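Peroxinectin A (Dictyostelium discoideum, PDB 6ERC) is a secreted haem peroxidase of a social amoeba that uses hydrogen peroxide to oxidise phenolic donors and also acts on iodide and thiocyanate. Local coordinates at residues S52-D57 with K424-S429; I356-I361 with P417-R422; R382-N387 with D432-V437. One frame throughout, in Å; residues are numbered along the deposited sequence.

Contact 1. Residues S52-D57 with K424-S429; sequences SNIIFD and KNAYKS
In Ile54 the first torsion (-68°) leaves CG2 anti to the backbone N, and in Ile55 chi2 (173°) extends the chain to CD1; these two methyls do the touching. Both reach for Ala426, whose CB lies 3.5 Å from Ile55 CD1 and 3.8 Å from Ile54 CG2, so the small side chain near the end of helix 417-426 is gripped by two branches at once. The two chains come closest at Ile54 and Ala426. Out toward solvent, Asn425 adds only glancing cover, with its CB 4.0 Å from Ile54 CG2. Beyond Ala426, Ile55 CD1 meets Tyr427 CE2 at 3.7 Å, the two side chains crossing at about a right angle. Tyr427 is where the backbone leaves helical geometry, and its hydroxyl is held elsewhere, by Asp434. The contact itself is purely apolar. Ile51, one turn earlier on helix 48-56, also lies against Ala426 and Tyr427. On the other flank of that helix Phe56 packs on helices 379-390 and 435-441, so helix 48-56 is wedged between this pair and helix 417-426.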
loop_
_atom_site.group_PDB
_atom_site.type_symbol
_atom_site.label_atom_id
_atom_site.label_comp_id
_atom_site.label_asym_id
_atom_site.label_seq_id
_atom_site.Cartn_x
_atom_site.Cartn_y
_atom_site.Cartn_z
ATOM N N SER A 52 13.854 5.570 15.023
ATOM C CA SER A 52 12.420 5.748 15.229
ATOM C C SER A 52 12.151 6.698 16.389
ATOM O O SER A 52 11.352 7.634 16.269
ATOM C CB SER A 52 11.758 4.392 15.478
ATOM O OG SER A 52 10.369 4.535 15.713
ATOM N N ASN A 53 12.816 6.475 17.524
ATOM C CA ASN A 53 12.593 7.323 18.689
ATOM C C ASN A 53 13.084 8.746 18.445
ATOM O O ASN A 53 12.454 9.709 18.894
ATOM C CB ASN A 53 13.284 6.723 19.913
ATOM C CG ASN A 53 12.607 5.460 20.401
ATOM O OD1 ASN A 53 11.379 5.371 20.432
ATOM N ND2 ASN A 53 13.404 4.470 20.783
ATOM N N ILE A 54 14.203 8.900 17.737
ATOM C CA ILE A 54 14.791 10.225 17.569
ATOM C C ILE A 54 13.973 11.054 16.588
ATOM O O ILE A 54 13.649 12.217 16.854
ATOM C CB ILE A 54 16.261 10.110 17.120
ATOM C CG1 ILE A 54 17.122 9.531 18.250
ATOM C CG2 ILE A 54 16.813 11.475 16.701
ATOM C CD1 ILE A 54 18.480 9.035 17.798
ATOM N N ILE A 55 13.635 10.478 15.442
ATOM C CA ILE A 55 13.031 11.222 14.340
ATOM C C ILE A 55 11.513 11.079 14.317
ATOM O O ILE A 55 10.792 12.073 14.253
ATOM C CB ILE A 55 13.657 10.776 13.000
ATOM C CG1 ILE A 55 15.056 11.380 12.866
ATOM C CG2 ILE A 55 12.775 11.186 11.819
ATOM C CD1 ILE A 55 15.839 10.875 11.681
ATOM N N PHE A 56 11.009 9.847 14.357
ATOM C CA PHE A 56 9.603 9.605 14.062
ATOM C C PHE A 56 8.667 9.867 15.235
ATOM O O PHE A 56 7.450 9.888 15.029
ATOM C CB PHE A 56 9.421 8.166 13.569
ATOM C CG PHE A 56 9.955 7.938 12.185
ATOM C CD1 PHE A 56 9.139 8.101 11.078
ATOM C CD2 PHE A 56 11.275 7.576 11.987
ATOM C CE1 PHE A 56 9.627 7.901 9.803
ATOM C CE2 PHE A 56 11.769 7.373 10.712
ATOM C CZ PHE A 56 10.942 7.536 9.619
ATOM N N ASP A 57 9.186 10.080 16.442
ATOM C CA ASP A 57 8.313 10.262 17.595
ATOM C C ASP A 57 7.355 11.421 17.365
ATOM O O ASP A 57 7.753 12.498 16.912
ATOM C CB ASP A 57 9.133 10.511 18.858
ATOM C CG ASP A 57 8.270 10.555 20.104
ATOM O OD1 ASP A 57 7.553 9.562 20.356
ATOM O OD2 ASP A 57 8.305 11.576 20.828
ATOM N N LYS A 424 20.270 16.155 12.785
ATOM C CA LYS A 424 21.594 16.257 13.394
ATOM C C LYS A 424 21.761 15.239 14.512
ATOM O O LYS A 424 22.831 14.637 14.663
ATOM C CB LYS A 424 21.823 17.668 13.940
ATOM C CG LYS A 424 21.920 18.758 12.887
ATOM C CD LYS A 424 21.970 20.135 13.538
ATOM C CE LYS A 424 21.763 21.249 12.522
ATOM N NZ LYS A 424 21.825 22.599 13.153
ATOM N N ASN A 425 20.712 15.038 15.312
ATOM C CA ASN A 425 20.783 14.092 16.420
ATOM C C ASN A 425 20.861 12.653 15.919
ATOM O O ASN A 425 21.562 11.823 16.508
ATOM C CB ASN A 425 19.569 14.278 17.332
ATOM C CG ASN A 425 19.694 13.523 18.644
ATOM O OD1 ASN A 425 20.585 12.689 18.817
ATOM N ND2 ASN A 425 18.790 13.810 19.576
ATOM N N ALA A 426 20.148 12.338 14.835
ATOM C CA ALA A 426 20.104 10.964 14.342
ATOM C C ALA A 426 21.325 10.623 13.498
ATOM O O ALA A 426 21.857 9.512 13.596
ATOM C CB ALA A 426 18.826 10.739 13.528
ATOM N N TYR A 427 21.776 11.554 12.663
ATOM C CA TYR A 427 22.898 11.329 11.766
ATOM C C TYR A 427 23.961 12.395 11.989
ATOM O O TYR A 427 23.654 13.537 12.345
ATOM C CB TYR A 427 22.450 11.353 10.301
ATOM C CG TYR A 427 21.274 10.455 10.009
ATOM C CD1 TYR A 427 21.458 9.111 9.725
ATOM C CD2 TYR A 427 19.982 10.954 10.012
ATOM C CE1 TYR A 427 20.387 8.286 9.455
ATOM C CE2 TYR A 427 18.904 10.139 9.743
ATOM C CZ TYR A 427 19.111 8.807 9.464
ATOM O OH TYR A 427 18.038 7.992 9.196
ATOM N N LYS A 428 25.219 12.014 11.771
ATOM C CA LYS A 428 26.315 12.966 11.879
ATOM C C LYS A 428 26.616 13.664 10.561
ATOM O O LYS A 428 27.233 14.734 10.569
ATOM C CB LYS A 428 27.578 12.264 12.397
ATOM C CG LYS A 428 28.189 11.258 11.438
ATOM C CD LYS A 428 29.229 10.397 12.145
ATOM C CE LYS A 428 29.955 9.473 11.174
ATOM N NZ LYS A 428 30.871 10.218 10.263
ATOM N N SER A 429 26.183 13.095 9.438
ATOM C CA SER A 429 26.367 13.710 8.132
ATOM C C SER A 429 25.087 13.571 7.322
ATOM O O SER A 429 24.292 12.654 7.542
ATOM C CB SER A 429 27.535 13.071 7.370
ATOM O OG SER A 429 27.638 13.600 6.061
#

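Contact 2. Residues I356-I361 with P417-R422; sequences IDIYMI and PQIQNR. With CA (calcium ion), chain G.
Tyr359 and Arg422 meet at about a right angle, with ring and guanidinium planes 70° apart. The flat head of the arginine lies against the edge of the phenol: Tyr359 CE1 stands over one guanidinium face, 3.4 Å from Arg422 NH1, and NH1 stays near the plane of the ring. It is therefore an edge-on approach and not a cation-pi stack. One face of the ring is taken by its own neighbour, Ile358, whose CG1 sits over the ring centre; a chi1 of 59° puts that atom between the backbone N and the carbonyl carbon. From there Ile358 CD1 runs on to Ile419, the two side chains sliding past each other in opposite directions, and it also touches Arg422 CD at 3.9 Å. Ile419 CD1 serves both partners, since it lies against Tyr359 CZ at 3.7 Å as well. At the ring's far end a water bridges Tyr359 OH (3.3 Å) and Gln418 OE1, to which it donates at 2.9 Å. Replacing Tyr359 by an alanine would probably open a gap between Ile358, Ile419 and Arg422 and cost this water its phenol partner. The backbone of Tyr359 has a separate task: its O binds calcium at 2.4 Å, as does Asp357 OD1. That same OD1 accepts from Tyr359 N in an Asx turn, met from above the carboxylate plane. Two waters complete the metal's shell together with atoms from elsewhere, Ser306 OG and Asn355 O among them. Arg422 NH1 meanwhile bonds to Ile55 O and Asp57 O, which fix its place and so hold the guanidinium against the ring edge. Chemically, then, the loop is held by calcium through the Tyr359 O and Asp357, and meets helix 417-426 by packing and one water bridge.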
loop_
_atom_site.group_PDB
_atom_site.type_symbol
_atom_site.label_atom_id
_atom_site.label_comp_id
_atom_site.label_asym_id
_atom_site.label_seq_id
_atom_site.Cartn_x
_atom_site.Cartn_y
_atom_site.Cartn_z
ATOM N N ILE A 356 2.232 14.541 5.955
ATOM C CA ILE A 356 3.315 13.678 5.500
ATOM C C ILE A 356 4.624 14.358 5.874
ATOM O O ILE A 356 5.026 15.348 5.257
ATOM C CB ILE A 356 3.235 13.403 3.995
ATOM C CG1 ILE A 356 1.988 12.574 3.685
ATOM C CG2 ILE A 356 4.478 12.648 3.526
ATOM C CD1 ILE A 356 1.509 12.696 2.261
ATOM N N ASP A 357 5.286 13.819 6.887
ATOM C CA ASP A 357 6.473 14.421 7.466
ATOM C C ASP A 357 7.204 13.325 8.230
ATOM O O ASP A 357 6.862 12.143 8.124
ATOM C CB ASP A 357 6.076 15.611 8.341
ATOM C CG ASP A 357 4.937 15.278 9.276
ATOM O OD1 ASP A 357 4.763 14.084 9.598
ATOM O OD2 ASP A 357 4.207 16.205 9.678
ATOM N N ILE A 358 8.216 13.705 9.008
ATOM C CA ILE A 358 8.994 12.697 9.714
ATOM C C ILE A 358 8.194 12.028 10.825
ATOM O O ILE A 358 8.609 10.980 11.327
ATOM C CB ILE A 358 10.284 13.312 10.285
ATOM C CG1 ILE A 358 9.960 14.458 11.248
ATOM C CG2 ILE A 358 11.180 13.788 9.150
ATOM C CD1 ILE A 358 11.146 14.925 12.062
ATOM N N TYR A 359 7.055 12.589 11.215
ATOM C CA TYR A 359 6.346 12.133 12.402
ATOM C C TYR A 359 5.338 11.042 12.084
ATOM O O TYR A 359 4.600 11.123 11.098
ATOM C CB TYR A 359 5.642 13.307 13.063
ATOM C CG TYR A 359 6.584 14.449 13.254
ATOM C CD1 TYR A 359 7.521 14.422 14.271
ATOM C CD2 TYR A 359 6.570 15.536 12.396
ATOM C CE1 TYR A 359 8.404 15.454 14.447
ATOM C CE2 TYR A 359 7.451 16.577 12.561
ATOM C CZ TYR A 359 8.367 16.530 13.589
ATOM O OH TYR A 359 9.246 17.570 13.761
ATOM N N MET A 360 5.308 10.029 12.946
ATOM C CA MET A 360 4.384 8.914 12.837
ATOM C C MET A 360 3.632 8.782 14.151
ATOM O O MET A 360 4.239 8.840 15.224
ATOM C CB MET A 360 5.135 7.624 12.514
ATOM C CG MET A 360 4.255 6.402 12.350
ATOM S SD MET A 360 5.203 4.973 11.791
ATOM C CE MET A 360 5.824 5.563 10.218
ATOM N N ILE A 361 2.310 8.624 14.065
ATOM C CA ILE A 361 1.508 8.489 15.272
ATOM C C ILE A 361 1.990 7.292 16.086
ATOM O O ILE A 361 2.598 6.350 15.560
ATOM C CB ILE A 361 0.015 8.353 14.927
ATOM C CG1 ILE A 361 -0.203 7.200 13.941
ATOM C CG2 ILE A 361 -0.511 9.662 14.355
ATOM C CD1 ILE A 361 -1.662 6.857 13.716
ATOM N N PRO A 417 13.580 24.117 11.985
ATOM C CA PRO A 417 14.736 23.781 12.834
ATOM C C PRO A 417 14.573 22.472 13.582
ATOM O O PRO A 417 15.553 21.734 13.747
ATOM C CB PRO A 417 14.826 24.977 13.796
ATOM C CG PRO A 417 14.056 26.070 13.143
ATOM C CD PRO A 417 12.965 25.395 12.381
ATOM N N GLN A 418 13.362 22.160 14.049
ATOM C CA GLN A 418 13.162 20.913 14.779
ATOM C C GLN A 418 13.427 19.707 13.892
ATOM O O GLN A 418 13.930 18.684 14.373
ATOM C CB GLN A 418 11.747 20.849 15.353
ATOM C CG GLN A 418 11.535 19.672 16.295
ATOM C CD GLN A 418 10.153 19.659 16.918
ATOM O OE1 GLN A 418 9.227 20.294 16.413
ATOM N NE2 GLN A 418 10.008 18.938 18.025
ATOM N N ILE A 419 13.103 19.800 12.600
ATOM C CA ILE A 419 13.496 18.742 11.676
ATOM C C ILE A 419 15.014 18.711 11.541
ATOM O O ILE A 419 15.636 17.643 11.583
ATOM C CB ILE A 419 12.815 18.924 10.306
ATOM C CG1 ILE A 419 11.299 19.121 10.445
ATOM C CG2 ILE A 419 13.109 17.723 9.412
ATOM C CD1 ILE A 419 10.547 17.917 10.949
ATOM N N GLN A 420 15.635 19.883 11.382
ATOM C CA GLN A 420 17.091 19.951 11.297
ATOM C C GLN A 420 17.741 19.323 12.522
ATOM O O GLN A 420 18.677 18.525 12.407
ATOM C CB GLN A 420 17.541 21.403 11.145
ATOM C CG GLN A 420 17.139 22.051 9.841
ATOM C CD GLN A 420 17.580 23.495 9.763
ATOM O OE1 GLN A 420 18.427 23.939 10.539
ATOM N NE2 GLN A 420 17.004 24.241 8.827
ATOM N N ASN A 421 17.256 19.679 13.712
ATOM C CA ASN A 421 17.852 19.161 14.937
ATOM C C ASN A 421 17.732 17.644 15.010
ATOM O O ASN A 421 18.711 16.945 15.294
ATOM C CB ASN A 421 17.196 19.823 16.147
ATOM C CG ASN A 421 17.546 21.296 16.260
ATOM O OD1 ASN A 421 18.125 21.882 15.340
ATOM N ND2 ASN A 421 17.195 21.905 17.390
ATOM N N ARG A 422 16.536 17.112 14.747
ATOM C CA ARG A 422 16.346 15.668 14.819
ATOM C C ARG A 422 17.232 14.936 13.819
ATOM O O ARG A 422 17.686 13.819 14.095
ATOM C CB ARG A 422 14.873 15.322 14.598
ATOM C CG ARG A 422 13.985 15.740 15.760
ATOM C CD ARG A 422 12.579 15.171 15.665
ATOM N NE ARG A 422 11.809 15.476 16.870
ATOM C CZ ARG A 422 10.767 14.773 17.304
ATOM N NH1 ARG A 422 10.348 13.704 16.644
ATOM N NH2 ARG A 422 10.146 15.139 18.416
HETATM CA CA CA G . 3.076 12.458 9.884
HETATM O O HOH W 1 2.403 14.447 10.939
HETATM O O HOH W 2 8.406 20.760 13.635
HETATM O O HOH W 3 1.886 11.631 11.770
#

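Contact 3. Residues R382-N387 with D432-V437; sequences RNLQRN and DIDSYV. With HEM (protoporphyrin IX containing Fe), chain F.
Tyr436 reaches across to helix 379-390, its CG anti to the backbone N (chi1 180°). Its CB starts the contact, 3.8 Å from Asn387 ND2, whose amide plane is turned only 21° from that of the ring; ND2 also bonds back to Asn383 O, which fixes the amide's position. Further out, Tyr436 CD2 meets Leu384 CD2 at 3.8 Å, the methyl arriving at the ring's edge. The next atom, CE2, lies 3.7 Å from Asn383 CB, and at the tip Tyr436 OH comes to 3.3 Å from Asn383 ND2. The other end of that amide, OD1, is taken by Arg302. Back at the root, Tyr436 N donates a hydrogen bond to a water at 2.7 Å, which in turn donates weakly to Asn387 OD1. Leu384 CD1 touches Asp434 OD2 and Val437 CG1; the carboxylate of Asp434 is paired with Arg388. Away from Tyr436, the same helix turns two arginines to one haem propionate: Arg382 NE bonds to HEM O2A at 2.9 Å, and Arg386 NH2 to that oxygen at 2.8 Å, in a nearly straight bond (170°). With Arg386 NE also bonded to HEM O1A, this helix, backed by helix 435-441, supplies part of the propionate-binding side of the haem pocket; Arg302 and Thr297 also bond to the haem.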
loop_
_atom_site.group_PDB
_atom_site.type_symbol
_atom_site.label_atom_id
_atom_site.label_comp_id
_atom_site.label_asym_id
_atom_site.label_seq_id
_atom_site.Cartn_x
_atom_site.Cartn_y
_atom_site.Cartn_z
ATOM N N ARG A 382 10.160 -0.943 11.438
ATOM C CA ARG A 382 10.053 -1.950 10.387
ATOM C C ARG A 382 10.426 -1.369 9.030
ATOM O O ARG A 382 11.065 -2.041 8.212
ATOM C CB ARG A 382 8.640 -2.532 10.355
ATOM C CG ARG A 382 8.321 -3.438 11.539
ATOM C CD ARG A 382 7.048 -4.250 11.317
ATOM N NE ARG A 382 7.244 -5.350 10.372
ATOM C CZ ARG A 382 7.798 -6.521 10.683
ATOM N NH1 ARG A 382 8.225 -6.754 11.918
ATOM N NH2 ARG A 382 7.933 -7.462 9.754
ATOM N N ASN A 383 10.047 -0.117 8.775
ATOM C CA ASN A 383 10.396 0.511 7.505
ATOM C C ASN A 383 11.901 0.712 7.392
ATOM O O ASN A 383 12.506 0.372 6.369
ATOM C CB ASN A 383 9.656 1.839 7.359
ATOM C CG ASN A 383 8.149 1.663 7.309
ATOM O OD1 ASN A 383 7.646 0.670 6.786
ATOM N ND2 ASN A 383 7.423 2.627 7.857
ATOM N N LEU A 384 12.525 1.264 8.436
ATOM C CA LEU A 384 13.975 1.441 8.428
ATOM C C LEU A 384 14.685 0.113 8.207
ATOM O O LEU A 384 15.608 0.017 7.391
ATOM C CB LEU A 384 14.433 2.083 9.736
ATOM C CG LEU A 384 14.482 3.613 9.786
ATOM C CD1 LEU A 384 15.529 4.165 8.826
ATOM C CD2 LEU A 384 13.122 4.218 9.493
ATOM N N GLN A 385 14.263 -0.929 8.924
ATOM C CA GLN A 385 14.828 -2.256 8.703
ATOM C C GLN A 385 14.688 -2.675 7.246
ATOM O O GLN A 385 15.654 -3.134 6.624
ATOM C CB GLN A 385 14.143 -3.272 9.612
ATOM C CG GLN A 385 14.470 -3.101 11.069
ATOM C CD GLN A 385 15.842 -3.633 11.427
ATOM O OE1 GLN A 385 16.723 -2.880 11.835
ATOM N NE2 GLN A 385 16.027 -4.940 11.280
ATOM N N ARG A 386 13.482 -2.526 6.686
ATOM C CA ARG A 386 13.228 -2.987 5.325
ATOM C C ARG A 386 14.115 -2.260 4.323
ATOM O O ARG A 386 14.647 -2.877 3.394
ATOM C CB ARG A 386 11.747 -2.795 4.979
ATOM C CG ARG A 386 11.275 -3.552 3.741
ATOM C CD ARG A 386 11.211 -5.053 3.976
ATOM N NE ARG A 386 10.371 -5.405 5.118
ATOM C CZ ARG A 386 10.233 -6.640 5.592
ATOM N NH1 ARG A 386 10.880 -7.651 5.027
ATOM N NH2 ARG A 386 9.451 -6.867 6.637
ATOM N N ASN A 387 14.285 -0.947 4.493
ATOM C CA ASN A 387 15.193 -0.206 3.624
ATOM C C ASN A 387 16.621 -0.716 3.767
ATOM O O ASN A 387 17.330 -0.895 2.769
ATOM C CB ASN A 387 15.124 1.288 3.941
ATOM C CG ASN A 387 13.816 1.919 3.508
ATOM O OD1 ASN A 387 13.684 2.390 2.380
ATOM N ND2 ASN A 387 12.843 1.940 4.410
ATOM N N ASP A 432 24.813 10.400 5.483
ATOM C CA ASP A 432 24.459 9.233 6.280
ATOM C C ASP A 432 22.956 9.076 6.454
ATOM O O ASP A 432 22.514 8.078 7.033
ATOM C CB ASP A 432 25.116 9.312 7.663
ATOM C CG ASP A 432 26.619 9.462 7.591
ATOM O OD1 ASP A 432 27.223 8.968 6.615
ATOM O OD2 ASP A 432 27.197 10.072 8.514
ATOM N N ILE A 433 22.162 10.034 5.975
ATOM C CA ILE A 433 20.720 9.988 6.176
ATOM C C ILE A 433 20.126 8.829 5.388
ATOM O O ILE A 433 20.480 8.596 4.225
ATOM C CB ILE A 433 20.077 11.324 5.763
ATOM C CG1 ILE A 433 20.679 12.481 6.569
ATOM C CG2 ILE A 433 18.577 11.277 5.976
ATOM C CD1 ILE A 433 20.253 13.858 6.094
ATOM N N ASP A 434 19.220 8.089 6.023
ATOM C CA ASP A 434 18.456 7.068 5.318
ATOM C C ASP A 434 17.520 7.724 4.307
ATOM O O ASP A 434 16.836 8.700 4.626
ATOM C CB ASP A 434 17.650 6.227 6.309
ATOM C CG ASP A 434 18.473 5.129 6.952
ATOM O OD1 ASP A 434 19.023 4.291 6.209
ATOM O OD2 ASP A 434 18.569 5.101 8.197
ATOM N N SER A 435 17.485 7.183 3.086
ATOM C CA SER A 435 16.633 7.756 2.047
ATOM C C SER A 435 15.200 7.932 2.533
ATOM O O SER A 435 14.542 8.924 2.202
ATOM C CB SER A 435 16.663 6.875 0.797
ATOM O OG SER A 435 17.882 7.033 0.094
ATOM N N TYR A 436 14.703 6.984 3.330
ATOM C CA TYR A 436 13.322 7.052 3.795
ATOM C C TYR A 436 13.083 8.292 4.650
ATOM O O TYR A 436 12.103 9.019 4.445
ATOM C CB TYR A 436 12.973 5.781 4.568
ATOM C CG TYR A 436 11.556 5.754 5.094
ATOM C CD1 TYR A 436 10.472 5.905 4.237
ATOM C CD2 TYR A 436 11.302 5.563 6.445
ATOM C CE1 TYR A 436 9.174 5.877 4.715
ATOM C CE2 TYR A 436 10.009 5.531 6.931
ATOM C CZ TYR A 436 8.950 5.687 6.063
ATOM O OH TYR A 436 7.665 5.655 6.548
ATOM N N VAL A 437 13.969 8.557 5.615
ATOM C CA VAL A 437 13.761 9.707 6.490
ATOM C C VAL A 437 14.059 10.998 5.741
ATOM O O VAL A 437 13.426 12.032 5.990
ATOM C CB VAL A 437 14.607 9.596 7.780
ATOM C CG1 VAL A 437 14.569 8.177 8.356
ATOM C CG2 VAL A 437 16.040 10.045 7.552
HETATM C CHA HEM F . 3.866 -1.920 4.105
HETATM C CHB HEM F . 0.810 -1.380 7.813
HETATM C CHC HEM F . -1.140 2.497 5.613
HETATM C CHD HEM F . 2.088 2.084 2.026
HETATM C C1A HEM F . 3.250 -2.068 5.323
HETATM C C2A HEM F . 3.637 -2.994 6.358
HETATM C C3A HEM F . 2.799 -2.850 7.388
HETATM C C4A HEM F . 1.846 -1.824 7.031
HETATM C CMA HEM F . 2.817 -3.630 8.721
HETATM C CAA HEM F . 4.831 -3.957 6.257
HETATM C CBA HEM F . 5.866 -3.482 7.266
HETATM C CGA HEM F . 7.234 -3.968 6.866
HETATM O O1A HEM F . 7.730 -3.563 5.783
HETATM O O2A HEM F . 7.838 -4.754 7.638
HETATM C C1B HEM F . 0.012 -0.300 7.522
HETATM C C2B HEM F . -1.077 0.166 8.343
HETATM C C3B HEM F . -1.625 1.235 7.740
HETATM C C4B HEM F . -0.891 1.478 6.514
HETATM C CMB HEM F . -1.472 -0.520 9.666
HETATM C CAB HEM F . -2.811 2.120 8.188
HETATM C CBB HEM F . -3.444 1.961 9.355
HETATM C C1C HEM F . -0.436 2.737 4.453
HETATM C C2C HEM F . -0.675 3.812 3.506
HETATM C C3C HEM F . 0.226 3.692 2.506
HETATM C C4C HEM F . 1.048 2.540 2.806
HETATM C CMC HEM F . -1.792 4.855 3.722
HETATM C CAC HEM F . 0.486 4.519 1.220
HETATM C CBC HEM F . -0.207 5.588 0.822
HETATM C C1D HEM F . 2.818 0.942 2.255
HETATM C C2D HEM F . 3.802 0.373 1.363
HETATM C C3D HEM F . 4.293 -0.723 1.949
HETATM C C4D HEM F . 3.629 -0.899 3.217
HETATM C CMD HEM F . 4.208 0.973 0.002
HETATM C CAD HEM F . 5.352 -1.693 1.396
HETATM C CBD HEM F . 4.604 -2.592 0.417
HETATM C CGD HEM F . 5.172 -3.991 0.416
HETATM O O1D HEM F . 4.759 -4.802 1.285
HETATM O O2D HEM F . 6.029 -4.311 -0.446
HETATM N NA HEM F . 2.149 -1.368 5.766
HETATM N NB HEM F . 0.101 0.520 6.414
HETATM N NC HEM F . 0.620 1.982 3.991
HETATM N ND HEM F . 2.738 0.140 3.375
HETATM FE FE HEM F . 1.400 0.296 4.847
HETATM O O HOH W 4 15.874 4.546 3.022
#

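In the fold
From the N terminus, helix 48-56 comes first and waits some 370 residues for its partner: contact 1 closes that long loop when the chain reaches the end of helix 417-426. Contact 2, from the calcium-binding loop 356-361 to the start of the same helix, is nested within it. Contact 3 begins inside both loops, at 382-387, but closes beyond them at 432-437, so it crosses each. Arg422 joins contacts 1 and 2 by reaching into the end of helix 48-56, while Tyr427 links contacts 1 and 3. Met360 packs loosely between contacts 2 and 3. Together they tie an N-terminal helix, the calcium loop and helix 379-390, which carries the two arginines at the propionate, to consecutive helices 417-426 and 435-441.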